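Local coordinates for beta-1,3-xylanase (Alcaligenes sp., PDB 2COV), which binds beta-1,3-xylan as the family 31 carbohydrate-binding module of a beta-1,3-xylanase, at residues A[39-44]-A[57-62]. Residues are numbered along the deposited sequence; the frame is centred on the assembly and turned at random.
Sequences VCLNDY and KTFNAV
L41 CB lies over one face of the F59 ring where strands 37-41 and 54-60 face each other, an arrangement consistent with the immunoglobulin-like beta-sandwich of the E-set clan and a worked example of strands joined by packing. The two segments run almost parallel, 16° apart, with no hydrogen bond between them; the backbone of V39 bonds to L46 and that of C40 to T70, while that of F59 bonds to I23. F59 CG stands anti to the carbonyl carbon and beside the backbone N (chi1 -60°), and the ring beyond it meets L41, V39 and Y44. L41 CB is 4.0 Å from the ring centroid, 17° off the normal, a CH-pi contact shifted toward the rim near CG. The leucine and phenylalanine side chains point past each other in opposite directions, which sets L41 CD2 against F59 CB at 3.7 Å. V39 CG1 packs beside the CE1-CZ side of the ring, 3.9 Å from CE1. Y44, which closes the type I' turn begun at L41, comes edge to edge with its ring nearly perpendicular, its CD2 3.8 Å from F59 CE2. Y67 and L69 of strand 66-75 pack on L41, continuing the apolar core. At the edge of the phenyl ring, V39 O lies near its plane, 3.3 Å from F59 CZ.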
# COMPACT_ATOMS: atom_id res chain seq x y z
N VAL A 39 -8.30 -8.22 11.26
CA VAL A 39 -7.60 -9.47 11.16
C VAL A 39 -7.83 -9.98 9.74
O VAL A 39 -8.93 -9.96 9.26
CB VAL A 39 -8.19 -10.43 12.21
CG1 VAL A 39 -7.48 -11.71 12.12
CG2 VAL A 39 -8.09 -9.84 13.63
N CYS A 40 -6.77 -10.49 9.11
CA CYS A 40 -6.87 -10.89 7.69
C CYS A 40 -6.17 -12.21 7.46
O CYS A 40 -5.16 -12.55 8.11
CB CYS A 40 -6.22 -9.87 6.75
SG CYS A 40 -6.44 -8.15 7.21
N LEU A 41 -6.70 -12.92 6.47
CA LEU A 41 -6.08 -14.16 5.97
C LEU A 41 -5.95 -13.98 4.47
O LEU A 41 -6.95 -13.77 3.77
CB LEU A 41 -7.02 -15.37 6.25
CG LEU A 41 -6.41 -16.71 5.99
CD1 LEU A 41 -5.45 -17.06 7.08
CD2 LEU A 41 -7.49 -17.83 5.86
N ASN A 42 -4.73 -14.04 3.97
CA ASN A 42 -4.48 -13.78 2.58
C ASN A 42 -5.11 -12.49 2.08
O ASN A 42 -5.63 -12.39 0.92
CB ASN A 42 -4.91 -14.96 1.66
CG ASN A 42 -4.01 -16.15 1.74
OD1 ASN A 42 -2.94 -16.12 2.39
ND2 ASN A 42 -4.42 -17.24 1.11
N ASP A 43 -5.02 -11.45 2.90
CA ASP A 43 -5.50 -10.11 2.55
C ASP A 43 -7.02 -9.98 2.42
O ASP A 43 -7.53 -8.99 1.91
CB ASP A 43 -4.82 -9.51 1.27
CG ASP A 43 -3.35 -9.77 1.23
OD1 ASP A 43 -2.85 -10.54 0.33
OD2 ASP A 43 -2.66 -9.25 2.14
N TYR A 44 -7.76 -10.99 2.91
CA TYR A 44 -9.22 -10.90 3.12
C TYR A 44 -9.38 -10.49 4.58
O TYR A 44 -8.97 -11.25 5.44
CB TYR A 44 -9.86 -12.25 2.83
CG TYR A 44 -11.33 -12.26 3.11
CD1 TYR A 44 -12.22 -11.86 2.16
CD2 TYR A 44 -11.81 -12.68 4.33
CE1 TYR A 44 -13.58 -11.88 2.44
CE2 TYR A 44 -13.19 -12.68 4.57
CZ TYR A 44 -14.04 -12.25 3.65
OH TYR A 44 -15.41 -12.27 3.89
N LYS A 57 -10.51 -13.38 14.74
CA LYS A 57 -11.54 -13.62 13.78
C LYS A 57 -11.29 -14.97 13.11
O LYS A 57 -10.15 -15.40 13.01
CB LYS A 57 -11.63 -12.52 12.71
CG LYS A 57 -13.05 -12.32 12.08
CD LYS A 57 -14.01 -11.74 13.08
CE LYS A 57 -15.41 -11.62 12.45
NZ LYS A 57 -16.49 -11.46 13.37
N THR A 58 -12.36 -15.64 12.68
CA THR A 58 -12.28 -16.92 12.00
C THR A 58 -12.55 -16.81 10.51
O THR A 58 -13.33 -15.96 10.03
CB THR A 58 -13.25 -17.92 12.68
OG1 THR A 58 -12.91 -18.03 14.09
CG2 THR A 58 -13.26 -19.24 12.02
N PHE A 59 -11.91 -17.71 9.75
CA PHE A 59 -11.92 -17.73 8.29
C PHE A 59 -11.98 -19.16 7.81
O PHE A 59 -11.58 -20.07 8.51
CB PHE A 59 -10.58 -17.16 7.77
CG PHE A 59 -10.30 -15.75 8.22
CD1 PHE A 59 -9.70 -15.51 9.42
CD2 PHE A 59 -10.64 -14.69 7.44
CE1 PHE A 59 -9.47 -14.20 9.84
CE2 PHE A 59 -10.37 -13.40 7.82
CZ PHE A 59 -9.79 -13.17 9.04
N ASN A 60 -12.44 -19.33 6.58
CA ASN A 60 -12.31 -20.62 5.90
C ASN A 60 -10.83 -20.89 5.63
O ASN A 60 -10.11 -19.96 5.25
CB ASN A 60 -13.04 -20.60 4.56
CG ASN A 60 -14.52 -20.33 4.69
OD1 ASN A 60 -15.22 -20.88 5.56
ND2 ASN A 60 -15.00 -19.48 3.80
N ALA A 61 -10.40 -22.12 5.75
CA ALA A 61 -9.02 -22.50 5.43
C ALA A 61 -8.95 -23.98 5.12
O ALA A 61 -9.89 -24.74 5.38
CB ALA A 61 -8.07 -22.15 6.57
N VAL A 62 -7.79 -24.41 4.65
CA VAL A 62 -7.56 -25.83 4.29
C VAL A 62 -6.29 -26.27 4.99
O VAL A 62 -5.26 -25.65 4.84
CB VAL A 62 -7.41 -25.98 2.79
CG1 VAL A 62 -7.02 -27.42 2.42
CG2 VAL A 62 -8.68 -25.58 2.13